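Local coordinates for protein sensor histidine kinase (Clostridium perfringens, PDB 4ONX) that probably senses an extracellular signal through its single Cache domain, which binds zinc in the crystal, and relays it to the kinase part of the same protein, at residues T42-S47 / W133-M138; V79-V84 / F146-K151. One frame throughout, in Å; residues are numbered along the deposited sequence.

Contact 1 sets helix 33-47 on strand 129-139, outermost within this chain, and contact 2 pairs strand 142-153 with strand 81-86, so the two share one four-stranded antiparallel sheet. Their centres lie about 9 Å apart. The sheet itself joins them: Gln135 O is 2.6 Å from Ile147 N and Trp133 N is 2.8 Å from Val149 O, both probable hydrogen bonds between neighbouring strands. Ile46 also packs on Ile147, carrying the helix of contact 1 over to the strand of contact 2. Zinc, bound by Glu67 and His71, lies about 12 Å from the side chain of Ile82. A second subunit touches both contacts.

Contact 1: T42-S47 / W133-M138; sequences TAFSIS and WFQPVM
Ala43, Phe44 and Ser47, from the last turns of helix 33-47, meet Trp133, Gln135 and Pro136 of strand 129-139. The short axes run 8.5 Å apart and only 12° from parallel. Ala43 CB sits at the edge of the indole, near its plane, 3.6 Å from Trp133 CD1, and also rests on the CB of Gln135. One turn later Ser47 brings its CB to 3.9 Å from Gln135 CG. Its hydroxyl, anti to the backbone N (chi1 167°), reaches the carbonyl of Pro136, where Ser47 OG donates a weak hydrogen bond to Pro136 O at 3.3 Å. Phe44 takes the other end of the glutamine: its ring edge, at Phe44 CD1, lies over the face of the amide 3.8 Å from Gln135 NE2, a van der Waals contact with the two planes nearly perpendicular.

What sets the amide in place is its neighbour on the strand. Gln135 extends from the backbone and then bends at chi2 (76°), which turns its carbonyl back to the indole, and Trp133 NE1 donates to Gln135 OE1 at 3.0 Å. The donor meets a lone pair in the carbonyl plane, while the oxygen stays close to the ring plane, so the bond limits rotation of both flat groups. Farther out, Trp133 and Phe134 meet Tyr120 and Tyr119 of the second subunit, whose strand continues the sheet, and Phe44 packs on Phe44 of the third subunit.

The contact is therefore mainly apolar, with small residues letting the helix lie close to the strand. Its one direct polar link is weak; the stronger indole–amide bond stays within the strand, engages the indole N-H and holds the amide with a face toward the Phe44 edge.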
ATOM      1  N   THR E  42      26.102   2.944   6.671  1.00 95.07           N
ATOM      2  CA  THR E  42      24.745   3.140   6.206  1.00 94.21           C
ATOM      3  C   THR E  42      24.677   4.221   5.140  1.00 92.59           C
ATOM      4  O   THR E  42      24.062   4.039   4.085  1.00 95.27           O
ATOM      5  CB  THR E  42      23.829   3.518   7.375  1.00 93.51           C
ATOM      6  OG1 THR E  42      23.828   2.455   8.329  1.00 94.95           O
ATOM      7  CG2 THR E  42      22.410   3.754   6.895  1.00 95.61           C
ATOM      8  N   ALA E  43      25.305   5.351   5.421  1.00 88.30           N
ATOM      9  CA  ALA E  43      25.289   6.470   4.490  1.00 88.26           C
ATOM     10  C   ALA E  43      26.043   6.130   3.224  1.00 88.88           C
ATOM     11  O   ALA E  43      25.638   6.498   2.132  1.00 89.47           O
ATOM     12  CB  ALA E  43      25.899   7.701   5.142  1.00 87.51           C
ATOM     13  N   PHE E  44      27.150   5.430   3.380  1.00 88.97           N
ATOM     14  CA  PHE E  44      27.953   5.077   2.241  1.00 92.38           C
ATOM     15  C   PHE E  44      27.180   4.148   1.336  1.00 94.72           C
ATOM     16  O   PHE E  44      27.097   4.354   0.123  1.00 97.37           O
ATOM     17  CB  PHE E  44      29.261   4.430   2.693  1.00 93.45           C
ATOM     18  CG  PHE E  44      30.110   3.944   1.559  1.00 98.04           C
ATOM     19  CD1 PHE E  44      30.837   4.842   0.794  1.00100.65           C
ATOM     20  CD2 PHE E  44      30.170   2.593   1.244  1.00101.34           C
ATOM     21  CE1 PHE E  44      31.610   4.400  -0.266  1.00105.81           C
ATOM     22  CE2 PHE E  44      30.940   2.143   0.187  1.00106.35           C
ATOM     23  CZ  PHE E  44      31.662   3.048  -0.571  1.00108.49           C
ATOM     24  N   SER E  45      26.624   3.110   1.936  1.00 94.71           N
ATOM     25  CA  SER E  45      25.862   2.142   1.193  1.00 98.47           C
ATOM     26  C   SER E  45      24.837   2.818   0.299  1.00 98.29           C
ATOM     27  O   SER E  45      24.769   2.562  -0.903  1.00100.18           O
ATOM     28  CB  SER E  45      25.174   1.194   2.159  1.00 99.31           C
ATOM     29  OG  SER E  45      24.268   0.376   1.458  1.00105.73           O
ATOM     30  N   ILE E  46      24.056   3.703   0.890  1.00 95.98           N
ATOM     31  CA  ILE E  46      23.019   4.405   0.146  1.00 97.63           C
ATOM     32  C   ILE E  46      23.620   5.280  -0.950  1.00101.61           C
ATOM     33  O   ILE E  46      23.079   5.353  -2.048  1.00105.46           O
ATOM     34  CB  ILE E  46      22.137   5.245   1.085  1.00 93.59           C
ATOM     35  CG1 ILE E  46      21.435   4.330   2.088  1.00 93.12           C
ATOM     36  CG2 ILE E  46      21.094   6.011   0.292  1.00 94.43           C
ATOM     37  CD1 ILE E  46      20.648   5.055   3.154  1.00 91.04           C
ATOM     38  N   SER E  47      24.741   5.931  -0.657  1.00104.34           N
ATOM     39  CA  SER E  47      25.416   6.792  -1.627  1.00109.21           C
ATOM     40  C   SER E  47      25.833   6.039  -2.884  1.00116.65           C
ATOM     41  O   SER E  47      25.847   6.595  -3.982  1.00117.68           O
ATOM     42  CB  SER E  47      26.662   7.392  -0.983  1.00109.29           C
ATOM     43  OG  SER E  47      27.515   7.985  -1.949  1.00115.76           O
ATOM     44  N   TRP E 133      26.360  12.228  10.355  1.00104.81           N
ATOM     45  CA  TRP E 133      27.428  11.954   9.412  1.00106.99           C
ATOM     46  C   TRP E 133      26.952  12.398   8.055  1.00102.59           C
ATOM     47  O   TRP E 133      25.886  11.989   7.612  1.00 98.74           O
ATOM     48  CB  TRP E 133      27.775  10.469   9.365  1.00107.72           C
ATOM     49  CG  TRP E 133      28.664  10.121   8.210  1.00108.63           C
ATOM     50  CD1 TRP E 133      28.270   9.653   6.987  1.00104.95           C
ATOM     51  CD2 TRP E 133      30.082  10.254   8.147  1.00115.35           C
ATOM     52  NE1 TRP E 133      29.360   9.472   6.173  1.00107.10           N
ATOM     53  CE2 TRP E 133      30.486   9.836   6.862  1.00113.59           C
ATOM     54  CE3 TRP E 133      31.055  10.683   9.052  1.00125.21           C
ATOM     55  CZ2 TRP E 133      31.818   9.836   6.463  1.00120.20           C
ATOM     56  CZ3 TRP E 133      32.382  10.679   8.656  1.00131.63           C
ATOM     57  CH2 TRP E 133      32.751  10.261   7.374  1.00129.54           C
ATOM     58  N   PHE E 134      27.741  13.239   7.400  1.00108.63           N
ATOM     59  CA  PHE E 134      27.402  13.745   6.080  1.00109.67           C
ATOM     60  C   PHE E 134      28.234  13.052   5.019  1.00110.48           C
ATOM     61  O   PHE E 134      29.448  12.955   5.132  1.00116.27           O
ATOM     62  CB  PHE E 134      27.611  15.256   6.013  1.00117.53           C
ATOM     63  CG  PHE E 134      26.638  16.043   6.852  1.00122.46           C
ATOM     64  CD1 PHE E 134      26.818  16.173   8.221  1.00127.28           C
ATOM     65  CD2 PHE E 134      25.548  16.673   6.262  1.00122.89           C
ATOM     66  CE1 PHE E 134      25.924  16.901   8.990  1.00128.87           C
ATOM     67  CE2 PHE E 134      24.653  17.405   7.027  1.00124.32           C
ATOM     68  CZ  PHE E 134      24.844  17.520   8.394  1.00125.86           C
ATOM     69  N   GLN E 135      27.559  12.606   3.973  1.00109.90           N
ATOM     70  CA  GLN E 135      28.169  11.863   2.892  1.00116.82           C
ATOM     71  C   GLN E 135      27.701  12.442   1.579  1.00116.72           C
ATOM     72  O   GLN E 135      26.502  12.451   1.309  1.00122.27           O
ATOM     73  CB  GLN E 135      27.682  10.416   2.979  1.00121.79           C
ATOM     74  CG  GLN E 135      28.238   9.465   1.934  1.00125.17           C
ATOM     75  CD  GLN E 135      29.663   9.053   2.209  1.00130.24           C
ATOM     76  OE1 GLN E 135      30.128   9.105   3.346  1.00143.39           O
ATOM     77  NE2 GLN E 135      30.360   8.626   1.169  1.00130.73           N
ATOM     78  N   PRO E 136      28.629  12.917   0.740  1.00120.12           N
ATOM     79  CA  PRO E 136      28.204  13.463  -0.547  1.00118.90           C
ATOM     80  C   PRO E 136      27.752  12.349  -1.479  1.00114.20           C
ATOM     81  O   PRO E 136      28.058  11.188  -1.226  1.00119.90           O
ATOM     82  CB  PRO E 136      29.477  14.113  -1.082  1.00122.10           C
ATOM     83  CG  PRO E 136      30.572  13.310  -0.485  1.00126.04           C
ATOM     84  CD  PRO E 136      30.092  12.924   0.883  1.00126.48           C
ATOM     85  N   VAL E 137      27.019  12.703  -2.529  1.00111.81           N
ATOM     86  CA  VAL E 137      26.551  11.736  -3.510  1.00112.33           C
ATOM     87  C   VAL E 137      27.006  12.190  -4.882  1.00116.39           C
ATOM     88  O   VAL E 137      26.793  13.342  -5.259  1.00116.46           O
ATOM     89  CB  VAL E 137      25.026  11.615  -3.525  1.00109.86           C
ATOM     90  CG1 VAL E 137      24.599  10.587  -4.565  1.00112.23           C
ATOM     91  CG2 VAL E 137      24.508  11.218  -2.153  1.00109.70           C
HETATM   92  N   MSE E 138      27.588  11.261  -5.635  1.00124.31           N
HETATM   93  CA  MSE E 138      28.133  11.554  -6.954  1.00132.11           C
HETATM   94  C   MSE E 138      27.504  10.762  -8.060  1.00136.05           C
HETATM   95  O   MSE E 138      27.150   9.597  -7.885  1.00137.01           O
HETATM   96  CB  MSE E 138      29.608  11.171  -6.951  1.00136.13           C
HETATM   97  CG  MSE E 138      30.303  11.517  -5.640  1.00139.73           C
HETATM   98 SE   MSE E 138      30.685  13.439  -5.599  0.69143.75          SE
HETATM   99  CE  MSE E 138      32.226  13.409  -4.365  1.00150.81           C
TER

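Contact 2: V79-V84 / F146-K151; sequences VDIIVV and FIMVGK
Met148, a selenomethionine here, faces Val83 as an antiparallel hydrogen-bonded pair, and its side chain leans over toward Val83 and Ile81 on the same face of the sheet. Its CB lies 4.2 Å from Val83 O. CG leaves anti to the backbone N, and bends at chi2 (-85°) and chi3 carry the chain through SE back over strand 81-86. There the terminal CE rests against two branches, 3.8 Å from Val83 CG2 and 4.1 Å from Ile81 CG2. Phe104 of the second subunit packs on Met148 and Ile81 from outside this pair of strands.

Beneath the methionine, Val83 N and O bond to Met148 O and N. The next hydrogen-bonded pair joins Ile81 to Gly150. Ile82–Val149 and Val84–Ile147 are non-hydrogen-bonded pairs whose side chains face the helices; Val84 CG2 is 4.4 Å from Ile147 CG2. At the start of the pairing Gly150 O accepts two bonds, from Asp80 N at 2.9 Å, in the carbonyl plane, and from Ile81 N at 3.1 Å, tilted 33° out of it. Asp80 OD2 passes Lys151 CG at 3.6 Å but bonds to Tyr152 N, whereas Lys151 NZ forms a salt bridge with Asp78.

Two residues opposite one make this a classic beta bulge, at the start of the pairing of the two central strands of the antiparallel sheet in this Cache-type sensor domain.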
ATOM      1  N   VAL E  79      20.022   4.287  13.978  1.00 89.41           N
ATOM      2  CA  VAL E  79      19.703   5.314  13.006  1.00 90.39           C
ATOM      3  C   VAL E  79      18.346   5.909  13.313  1.00 95.15           C
ATOM      4  O   VAL E  79      17.323   5.297  13.044  1.00102.25           O
ATOM      5  CB  VAL E  79      19.680   4.763  11.583  1.00 87.27           C
ATOM      6  CG1 VAL E  79      19.258   5.844  10.607  1.00 86.46           C
ATOM      7  CG2 VAL E  79      21.051   4.232  11.212  1.00 91.93           C
ATOM      8  N   ASP E  80      18.349   7.120  13.855  1.00 98.22           N
ATOM      9  CA  ASP E  80      17.121   7.815  14.204  1.00 95.47           C
ATOM     10  C   ASP E  80      16.696   8.815  13.138  1.00 97.38           C
ATOM     11  O   ASP E  80      15.554   9.262  13.134  1.00102.75           O
ATOM     12  CB  ASP E  80      17.314   8.581  15.507  1.00100.70           C
ATOM     13  CG  ASP E  80      17.715   7.687  16.668  1.00100.08           C
ATOM     14  OD1 ASP E  80      17.350   6.492  16.658  1.00 98.04           O
ATOM     15  OD2 ASP E  80      18.363   8.204  17.609  1.00104.09           O
ATOM     16  N   ILE E  81      17.613   9.180  12.249  1.00 98.48           N
ATOM     17  CA  ILE E  81      17.324  10.163  11.214  1.00 99.85           C
ATOM     18  C   ILE E  81      18.111   9.882   9.957  1.00 95.21           C
ATOM     19  O   ILE E  81      19.290   9.538  10.008  1.00 95.64           O
ATOM     20  CB  ILE E  81      17.758  11.589  11.677  1.00111.24           C
ATOM     21  CG1 ILE E  81      17.176  11.927  13.059  1.00117.81           C
ATOM     22  CG2 ILE E  81      17.442  12.672  10.634  1.00114.00           C
ATOM     23  CD1 ILE E  81      17.555  13.289  13.602  1.00128.21           C
ATOM     24  N   ILE E  82      17.450  10.057   8.828  1.00 97.09           N
ATOM     25  CA  ILE E  82      18.080   9.921   7.541  1.00 99.71           C
ATOM     26  C   ILE E  82      17.552  11.009   6.648  1.00 98.70           C
ATOM     27  O   ILE E  82      16.338  11.182   6.513  1.00 95.88           O
ATOM     28  CB  ILE E  82      17.755   8.625   6.818  1.00101.81           C
ATOM     29  CG1 ILE E  82      18.330   7.426   7.541  1.00112.36           C
ATOM     30  CG2 ILE E  82      18.287   8.694   5.394  1.00100.65           C
ATOM     31  CD1 ILE E  82      18.135   6.151   6.758  1.00116.13           C
ATOM     32  N   VAL E  83      18.466  11.698   5.992  1.00 98.00           N
ATOM     33  CA  VAL E  83      18.098  12.746   5.086  1.00100.06           C
ATOM     34  C   VAL E  83      18.851  12.597   3.798  1.00 99.95           C
ATOM     35  O   VAL E  83      20.043  12.322   3.797  1.00105.63           O
ATOM     36  CB  VAL E  83      18.416  14.110   5.681  1.00106.86           C
ATOM     37  CG1 VAL E  83      18.255  15.194   4.630  1.00110.56           C
ATOM     38  CG2 VAL E  83      17.524  14.361   6.881  1.00109.80           C
ATOM     39  N   VAL E  84      18.134  12.760   2.702  1.00 97.90           N
ATOM     40  CA  VAL E  84      18.718  12.690   1.393  1.00 99.34           C
ATOM     41  C   VAL E  84      18.374  14.003   0.738  1.00103.17           C
ATOM     42  O   VAL E  84      17.201  14.356   0.583  1.00 98.90           O
ATOM     43  CB  VAL E  84      18.144  11.535   0.573  1.00100.66           C
ATOM     44  CG1 VAL E  84      18.744  11.547  -0.826  1.00104.61           C
ATOM     45  CG2 VAL E  84      18.416  10.216   1.278  1.00 99.75           C
ATOM     46  N   PHE E 146      23.743  15.032  -1.194  1.00109.36           N
ATOM     47  CA  PHE E 146      24.388  14.433  -0.044  1.00108.53           C
ATOM     48  C   PHE E 146      23.392  13.634   0.774  1.00103.54           C
ATOM     49  O   PHE E 146      22.181  13.769   0.610  1.00104.19           O
ATOM     50  CB  PHE E 146      25.033  15.500   0.852  1.00112.77           C
ATOM     51  CG  PHE E 146      24.046  16.326   1.629  1.00111.44           C
ATOM     52  CD1 PHE E 146      23.522  15.855   2.831  1.00108.47           C
ATOM     53  CD2 PHE E 146      23.670  17.583   1.187  1.00113.62           C
ATOM     54  CE1 PHE E 146      22.622  16.614   3.556  1.00109.98           C
ATOM     55  CE2 PHE E 146      22.774  18.348   1.913  1.00114.72           C
ATOM     56  CZ  PHE E 146      22.247  17.861   3.097  1.00111.18           C
ATOM     57  N   ILE E 147      23.923  12.822   1.683  1.00 97.86           N
ATOM     58  CA  ILE E 147      23.107  12.010   2.556  1.00 91.15           C
ATOM     59  C   ILE E 147      23.574  12.248   3.961  1.00 88.30           C
ATOM     60  O   ILE E 147      24.754  12.242   4.216  1.00 90.72           O
ATOM     61  CB  ILE E 147      23.242  10.519   2.225  1.00 89.81           C
ATOM     62  CG1 ILE E 147      22.887  10.303   0.760  1.00 92.48           C
ATOM     63  CG2 ILE E 147      22.359   9.686   3.136  1.00 87.83           C
ATOM     64  CD1 ILE E 147      22.766   8.862   0.355  1.00 96.45           C
HETATM   65  N   MSE E 148      22.643  12.477   4.868  1.00 90.31           N
HETATM   66  CA  MSE E 148      22.985  12.698   6.261  1.00 91.23           C
HETATM   67  C   MSE E 148      22.326  11.592   7.018  1.00 89.37           C
HETATM   68  O   MSE E 148      21.190  11.213   6.718  1.00 92.69           O
HETATM   69  CB  MSE E 148      22.487  14.063   6.713  1.00 97.24           C
HETATM   70  CG  MSE E 148      22.979  14.442   8.096  1.00103.50           C
HETATM   71 SE   MSE E 148      21.789  13.684   9.457  0.96118.22          SE
HETATM   72  CE  MSE E 148      20.425  15.084   9.232  1.00125.67           C
ATOM     73  N   VAL E 149      23.042  11.036   7.982  1.00 85.27           N
ATOM     74  CA  VAL E 149      22.514   9.965   8.805  1.00 85.32           C
ATOM     75  C   VAL E 149      22.882  10.294  10.234  1.00 85.36           C
ATOM     76  O   VAL E 149      24.026  10.635  10.501  1.00 87.51           O
ATOM     77  CB  VAL E 149      23.113   8.604   8.412  1.00 85.64           C
ATOM     78  CG1 VAL E 149      22.625   7.514   9.343  1.00 86.73           C
ATOM     79  CG2 VAL E 149      22.738   8.250   6.988  1.00 87.77           C
ATOM     80  N   GLY E 150      21.934  10.173  11.158  1.00 85.94           N
ATOM     81  CA  GLY E 150      22.225  10.514  12.536  1.00 86.77           C
ATOM     82  C   GLY E 150      21.496   9.746  13.613  1.00 89.35           C
ATOM     83  O   GLY E 150      20.511   9.040  13.360  1.00 86.17           O
ATOM     84  N   LYS E 151      22.004   9.899  14.826  1.00 93.23           N
ATOM     85  CA  LYS E 151      21.431   9.273  15.999  1.00102.08           C
ATOM     86  C   LYS E 151      21.201  10.362  17.018  1.00116.94           C
ATOM     87  O   LYS E 151      22.028  11.259  17.162  1.00120.70           O
ATOM     88  CB  LYS E 151      22.390   8.244  16.588  1.00 98.83           C
ATOM     89  CG  LYS E 151      21.853   7.558  17.833  1.00 99.73           C
ATOM     90  CD  LYS E 151      22.906   6.670  18.456  1.00 95.96           C
ATOM     91  CE  LYS E 151      22.411   6.003  19.725  1.00 99.46           C
ATOM     92  NZ  LYS E 151      21.331   5.023  19.442  1.00102.83           N
TER